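Local atomic coordinates of histidinol-phosphatase (PDB entry 3DCP), a protein that probably hydrolyses L-histidinol phosphate to L-histidinol and phosphate in histidine biosynthesis, using a cluster of metal ions held in a PHP-type barrel. Residues A[93-98]-A[122-127]; A[118-123]-A[174-179]. All coordinates share one frame; numbering follows the deposited sequence.

Interaction 1 (A[93-98]-A[122-127]); sequences EVDYLI and LHFLEG. With FE (Fe (III) ion), chain E; FE (Fe (III) ion), chain F.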
loop_
_atom_site.group_PDB
_atom_site.type_symbol
_atom_site.label_atom_id
_atom_site.label_comp_id
_atom_site.label_asym_id
_atom_site.label_seq_id
_atom_site.Cartn_x
_atom_site.Cartn_y
_atom_site.Cartn_z
ATOM N N GLU A 93 -3.995 -3.827 5.189
ATOM C CA GLU A 93 -3.024 -3.561 4.147
ATOM C C GLU A 93 -1.987 -4.599 4.569
ATOM O O GLU A 93 -1.284 -4.419 5.561
ATOM C CB GLU A 93 -2.413 -2.173 4.245
ATOM C CG GLU A 93 -1.188 -2.059 3.353
ATOM C CD GLU A 93 -0.756 -0.631 3.103
ATOM O OE1 GLU A 93 -0.983 0.215 3.980
ATOM O OE2 GLU A 93 -0.172 -0.367 2.043
ATOM N N VAL A 94 -1.948 -5.712 3.856
ATOM C CA VAL A 94 -1.034 -6.785 4.203
ATOM C C VAL A 94 0.342 -6.626 3.592
ATOM O O VAL A 94 0.480 -6.464 2.385
ATOM C CB VAL A 94 -1.617 -8.148 3.787
ATOM C CG1 VAL A 94 -0.657 -9.266 4.188
ATOM C CG2 VAL A 94 -2.988 -8.346 4.428
ATOM N N ASP A 95 1.359 -6.672 4.446
ATOM C CA ASP A 95 2.744 -6.563 4.005
ATOM C C ASP A 95 3.195 -7.853 3.340
ATOM O O ASP A 95 3.057 -8.936 3.925
ATOM C CB ASP A 95 3.671 -6.320 5.198
ATOM C CG ASP A 95 3.955 -4.858 5.436
ATOM O OD1 ASP A 95 4.816 -4.295 4.722
ATOM O OD2 ASP A 95 3.325 -4.279 6.346
ATOM N N TYR A 96 3.705 -7.754 2.118
ATOM C CA TYR A 96 4.261 -8.937 1.486
ATOM C C TYR A 96 5.691 -9.002 2.028
ATOM O O TYR A 96 6.518 -8.138 1.744
ATOM C CB TYR A 96 4.281 -8.833 -0.041
ATOM C CG TYR A 96 4.911 -10.059 -0.666
ATOM C CD1 TYR A 96 4.316 -11.319 -0.530
ATOM C CD2 TYR A 96 6.140 -9.980 -1.315
ATOM C CE1 TYR A 96 4.940 -12.465 -1.015
ATOM C CE2 TYR A 96 6.769 -11.122 -1.805
ATOM C CZ TYR A 96 6.164 -12.355 -1.647
ATOM O OH TYR A 96 6.801 -13.477 -2.107
ATOM N N LEU A 97 5.961 -9.993 2.863
ATOM C CA LEU A 97 7.283 -10.135 3.445
ATOM C C LEU A 97 8.052 -11.225 2.717
ATOM O O LEU A 97 7.768 -12.413 2.867
ATOM C CB LEU A 97 7.153 -10.450 4.938
ATOM C CG LEU A 97 6.386 -9.409 5.768
ATOM C CD1 LEU A 97 6.153 -9.937 7.182
ATOM C CD2 LEU A 97 7.158 -8.094 5.811
ATOM N N ILE A 98 9.014 -10.800 1.910
ATOM C CA ILE A 98 9.835 -11.716 1.130
ATOM C C ILE A 98 10.527 -12.755 2.012
ATOM O O ILE A 98 11.305 -12.412 2.901
ATOM C CB ILE A 98 10.899 -10.936 0.324
ATOM C CG1 ILE A 98 10.210 -10.053 -0.719
ATOM C CG2 ILE A 98 11.865 -11.904 -0.358
ATOM C CD1 ILE A 98 11.120 -9.013 -1.343
ATOM N N LEU A 122 4.127 -4.000 -0.838
ATOM C CA LEU A 122 5.542 -4.264 -0.629
ATOM C C LEU A 122 6.127 -3.004 0.037
ATOM O O LEU A 122 6.104 -1.925 -0.562
ATOM C CB LEU A 122 6.222 -4.518 -1.973
ATOM C CG LEU A 122 7.450 -5.433 -2.039
ATOM C CD1 LEU A 122 8.449 -4.858 -3.039
ATOM C CD2 LEU A 122 8.082 -5.587 -0.669
ATOM N N HIS A 123 6.640 -3.149 1.262
ATOM C CA HIS A 123 7.224 -2.025 2.016
ATOM C C HIS A 123 8.679 -2.257 2.422
ATOM O O HIS A 123 9.394 -1.305 2.747
ATOM C CB HIS A 123 6.426 -1.743 3.294
ATOM C CG HIS A 123 5.028 -1.274 3.050
ATOM N ND1 HIS A 123 3.930 -1.889 3.615
ATOM C CD2 HIS A 123 4.544 -0.247 2.312
ATOM C CE1 HIS A 123 2.832 -1.263 3.233
ATOM N NE2 HIS A 123 3.177 -0.263 2.440
ATOM N N PHE A 124 9.103 -3.519 2.436
ATOM C CA PHE A 124 10.470 -3.852 2.808
ATOM C C PHE A 124 11.190 -4.706 1.762
ATOM O O PHE A 124 10.603 -5.608 1.159
ATOM C CB PHE A 124 10.516 -4.604 4.147
ATOM C CG PHE A 124 9.935 -3.842 5.308
ATOM C CD1 PHE A 124 8.578 -3.934 5.603
ATOM C CD2 PHE A 124 10.751 -3.058 6.121
ATOM C CE1 PHE A 124 8.037 -3.258 6.687
ATOM C CE2 PHE A 124 10.221 -2.372 7.211
ATOM C CZ PHE A 124 8.859 -2.474 7.496
ATOM N N LEU A 125 12.468 -4.408 1.562
ATOM C CA LEU A 125 13.315 -5.154 0.639
ATOM C C LEU A 125 14.576 -5.570 1.389
ATOM O O LEU A 125 14.913 -4.970 2.406
ATOM C CB LEU A 125 13.730 -4.275 -0.540
ATOM C CG LEU A 125 12.839 -4.201 -1.775
ATOM C CD1 LEU A 125 13.503 -3.280 -2.790
ATOM C CD2 LEU A 125 12.640 -5.602 -2.367
ATOM N N GLU A 126 15.270 -6.591 0.903
ATOM C CA GLU A 126 16.531 -6.967 1.537
ATOM C C GLU A 126 17.487 -5.821 1.233
ATOM O O GLU A 126 17.531 -5.328 0.107
ATOM C CB GLU A 126 17.090 -8.267 0.952
ATOM C CG GLU A 126 16.242 -9.493 1.267
ATOM C CD GLU A 126 16.765 -10.745 0.595
ATOM O OE1 GLU A 126 15.969 -11.425 -0.094
ATOM O OE2 GLU A 126 17.966 -11.048 0.754
ATOM N N GLY A 127 18.231 -5.388 2.242
ATOM C CA GLY A 127 19.166 -4.297 2.057
ATOM C C GLY A 127 20.383 -4.411 2.952
ATOM O O GLY A 127 20.705 -5.492 3.460
HETATM FE FE FE E . 1.560 1.130 2.059
HETATM FE FE FE F . -1.475 2.345 3.432
HETATM O O HOH W 1 6.544 -5.350 2.985
HETATM O O HOH W 2 9.211 -7.990 1.743
HETATM O O HOH W 3 3.291 2.764 1.549
#
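E93 and H123 meet at an iron (III) ion, which takes OE2 of E93 at 2.3 Å and NE2 of H123 at 2.2 Å, with a water and H181 also bound to it. This is the metal centre of the PHP domain, near the C-terminal end of strand 87-95 and at the break in its parallel neighbour 117-127, the two strands joined through helix 101-111 as a beta-alpha-beta unit. The E93 carboxylate is a bridge: OE1 binds a second iron at 2.3 Å, whose ligands include H6 and D258. With CG anti to the backbone N (chi1 167°) and the chain extended beyond it, E93 carries its carboxylate out between the two metals. That carboxylate sits at the edge of the H123 ring, the two planes 74° apart; OE2 also has a hydrogen bond with S121.

In the second shell, D95, with the iron on NE2, helps to fix the rotation of the imidazole. ND1 of H123 donates to OD1 of D95 over 2.8 Å; the acceptor lies close to the ring plane, but the N-H comes in from above the carboxylate plane, 45° out of it. This carboxylate probably makes the imidazole a stronger electron donor to the iron. OD1 also accepts from a water that donates to O of Y96 and accepts from N of H123, so the aspartate is tied to both backbones.

Farther along, the backbones separate and a second water fills in, linking O of Y96, N of I98 and O of F124. F124 turns its ring edge to D95 OD1, while F47 meets the ring edge-to-face. Near the far end of the contact, CD1 of I98 lies 3.9 Å from CD2 of L125.

Interaction 2 (A[118-123]-A[174-179]); sequences GVLSLH and FKPRRM. With FE (Fe (III) ion), chain E.
One face of the R178 guanidinium is covered by the carbonyl oxygen of G118, which lies 3.7 Å above the plane and is displaced toward the rim. V119 comes at the same group obliquely, its CG2 3.8 Å from NH2. R178 reaches this place by a chain that leaves with CG anti to the backbone N and bends at chi3 (70°). Salt bridges from NH2 to D117 and from NH1 to E220 hold the group, and G5 O gives NH2 a further acceptor. The P176 ring packs alongside, its CB 3.6 Å from N of L120, against the V119-L120 peptide.

The backbones bring strand 178-179 beside strand 117-127 within the PHP barrel. L120 and M179 form a single bridge: N of L120 donates to O of R178 at 3.0 Å, with an N-H...O angle of 163°, and L120 also bonds by its backbone with G180. Next to it, CA of V119 makes a CH...O contact with that same R178 oxygen. L120 points into the 174-179 segment, where its CB touches CE of selenomethionine M179 and its CD1 lies 3.7 Å from CE of K175. NZ of K175 continues past the leucine to Y219 OH and S166 O. Where the G118 and R177 backbones do not bond directly, a water donates to G118 O at 2.6 Å and accepts from R177 N.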
loop_
_atom_site.group_PDB
_atom_site.type_symbol
_atom_site.label_atom_id
_atom_site.label_comp_id
_atom_site.label_asym_id
_atom_site.label_seq_id
_atom_site.Cartn_x
_atom_site.Cartn_y
_atom_site.Cartn_z
ATOM N N GLY A 118 -9.114 -5.872 1.036
ATOM C CA GLY A 118 -7.715 -5.923 1.409
ATOM C C GLY A 118 -6.769 -5.411 0.346
ATOM O O GLY A 118 -7.123 -5.292 -0.824
ATOM N N VAL A 119 -5.550 -5.105 0.774
ATOM C CA VAL A 119 -4.507 -4.632 -0.119
ATOM C C VAL A 119 -3.232 -5.365 0.271
ATOM O O VAL A 119 -2.961 -5.550 1.462
ATOM C CB VAL A 119 -4.268 -3.108 0.040
ATOM C CG1 VAL A 119 -3.147 -2.655 -0.886
ATOM C CG2 VAL A 119 -5.554 -2.336 -0.268
ATOM N N LEU A 120 -2.470 -5.803 -0.728
ATOM C CA LEU A 120 -1.201 -6.483 -0.490
ATOM C C LEU A 120 -0.130 -5.493 -0.942
ATOM O O LEU A 120 -0.099 -5.111 -2.110
ATOM C CB LEU A 120 -1.109 -7.750 -1.332
ATOM C CG LEU A 120 -0.381 -8.986 -0.790
ATOM C CD1 LEU A 120 0.184 -9.784 -1.972
ATOM C CD2 LEU A 120 0.722 -8.604 0.171
ATOM N N SER A 121 0.744 -5.090 -0.026
ATOM C CA SER A 121 1.766 -4.096 -0.345
ATOM C C SER A 121 3.202 -4.497 -0.028
ATOM O O SER A 121 3.474 -5.209 0.943
ATOM C CB SER A 121 1.463 -2.780 0.391
ATOM O OG SER A 121 0.185 -2.265 0.057
ATOM N N LEU A 122 4.127 -4.000 -0.838
ATOM C CA LEU A 122 5.542 -4.264 -0.629
ATOM C C LEU A 122 6.127 -3.004 0.037
ATOM O O LEU A 122 6.104 -1.925 -0.562
ATOM C CB LEU A 122 6.222 -4.518 -1.973
ATOM C CG LEU A 122 7.450 -5.433 -2.039
ATOM C CD1 LEU A 122 8.449 -4.858 -3.039
ATOM C CD2 LEU A 122 8.082 -5.587 -0.669
ATOM N N HIS A 123 6.640 -3.149 1.262
ATOM C CA HIS A 123 7.224 -2.025 2.016
ATOM C C HIS A 123 8.679 -2.257 2.422
ATOM O O HIS A 123 9.394 -1.305 2.747
ATOM C CB HIS A 123 6.426 -1.743 3.294
ATOM C CG HIS A 123 5.028 -1.274 3.050
ATOM N ND1 HIS A 123 3.930 -1.889 3.615
ATOM C CD2 HIS A 123 4.544 -0.247 2.312
ATOM C CE1 HIS A 123 2.832 -1.263 3.233
ATOM N NE2 HIS A 123 3.177 -0.263 2.440
ATOM N N PHE A 174 -7.615 -16.152 1.258
ATOM C CA PHE A 174 -7.843 -14.791 1.719
ATOM C C PHE A 174 -6.792 -13.761 1.304
ATOM O O PHE A 174 -6.762 -12.647 1.828
ATOM C CB PHE A 174 -8.022 -14.808 3.233
ATOM C CG PHE A 174 -9.194 -15.634 3.678
ATOM C CD1 PHE A 174 -10.492 -15.131 3.602
ATOM C CD2 PHE A 174 -9.008 -16.942 4.124
ATOM C CE1 PHE A 174 -11.593 -15.925 3.966
ATOM C CE2 PHE A 174 -10.094 -17.739 4.488
ATOM C CZ PHE A 174 -11.390 -17.229 4.408
ATOM N N LYS A 175 -5.936 -14.128 0.357
ATOM C CA LYS A 175 -4.919 -13.200 -0.130
ATOM C C LYS A 175 -5.600 -12.008 -0.792
ATOM O O LYS A 175 -6.536 -12.175 -1.574
ATOM C CB LYS A 175 -4.023 -13.887 -1.163
ATOM C CG LYS A 175 -3.045 -12.966 -1.879
ATOM C CD LYS A 175 -2.164 -13.786 -2.800
ATOM C CE LYS A 175 -0.974 -13.005 -3.335
ATOM N NZ LYS A 175 -1.233 -12.428 -4.672
ATOM N N PRO A 176 -5.161 -10.788 -0.458
ATOM C CA PRO A 176 -5.766 -9.608 -1.072
ATOM C C PRO A 176 -5.626 -9.717 -2.587
ATOM O O PRO A 176 -4.702 -10.362 -3.087
ATOM C CB PRO A 176 -4.931 -8.457 -0.502
ATOM C CG PRO A 176 -4.568 -8.958 0.863
ATOM C CD PRO A 176 -4.188 -10.405 0.582
ATOM N N ARG A 177 -6.557 -9.122 -3.318
ATOM C CA ARG A 177 -6.484 -9.151 -4.773
ATOM C C ARG A 177 -6.201 -7.760 -5.346
ATOM O O ARG A 177 -6.208 -7.564 -6.559
ATOM C CB ARG A 177 -7.770 -9.733 -5.357
ATOM C CG ARG A 177 -7.860 -11.235 -5.143
ATOM C CD ARG A 177 -9.158 -11.820 -5.643
ATOM N NE ARG A 177 -9.239 -13.245 -5.327
ATOM C CZ ARG A 177 -10.328 -13.986 -5.498
ATOM N NH1 ARG A 177 -11.430 -13.435 -5.986
ATOM N NH2 ARG A 177 -10.318 -15.271 -5.172
ATOM N N ARG A 178 -5.960 -6.793 -4.466
ATOM C CA ARG A 178 -5.625 -5.446 -4.916
ATOM C C ARG A 178 -4.189 -5.138 -4.481
ATOM O O ARG A 178 -3.882 -5.141 -3.285
ATOM C CB ARG A 178 -6.604 -4.415 -4.339
ATOM C CG ARG A 178 -6.346 -2.987 -4.840
ATOM C CD ARG A 178 -7.583 -2.078 -4.746
ATOM N NE ARG A 178 -7.956 -1.745 -3.376
ATOM C CZ ARG A 178 -8.890 -2.382 -2.670
ATOM N NH1 ARG A 178 -9.561 -3.397 -3.206
ATOM N NH2 ARG A 178 -9.158 -1.998 -1.429
HETATM N N MSE A 179 -3.311 -4.911 -5.455
HETATM C CA MSE A 179 -1.897 -4.631 -5.174
HETATM C C MSE A 179 -1.664 -3.160 -4.815
HETATM O O MSE A 179 -1.981 -2.261 -5.596
HETATM C CB MSE A 179 -1.032 -5.020 -6.384
HETATM C CG MSE A 179 -1.260 -6.448 -6.893
HETATM SE SE MSE A 179 -0.830 -7.853 -5.595
HETATM C CE MSE A 179 -2.619 -8.204 -4.937
HETATM FE FE FE E . 1.560 1.130 2.059
HETATM O O HOH W 4 -8.442 -7.159 -2.154
HETATM O O HOH W 3 3.291 2.764 1.549
#

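Following the chain from the N terminus, strand 87-95 ends within 93-98; the chain then passes through helix 101-111 and returns as strand 117-127; interaction 1 closes that short beta-alpha-beta loop. Interaction 2 starts on the same returning strand and closes a longer loop, past strand 130-133 and helices 138-149 and 152-168, to 174-179. The two loops cross, since 118-123 starts before interaction 1 closes at 122-127, sharing L122 and H123. The first half of strand 117-127, around V119 to S121, has 87-95 along one edge and 178-179 by the other, joining the five-stranded sheet to the three-stranded one, before 130-133 pairs with the later part. V94 N and V119 O, 2.6 Å apart, probably hydrogen-bond between the contacts.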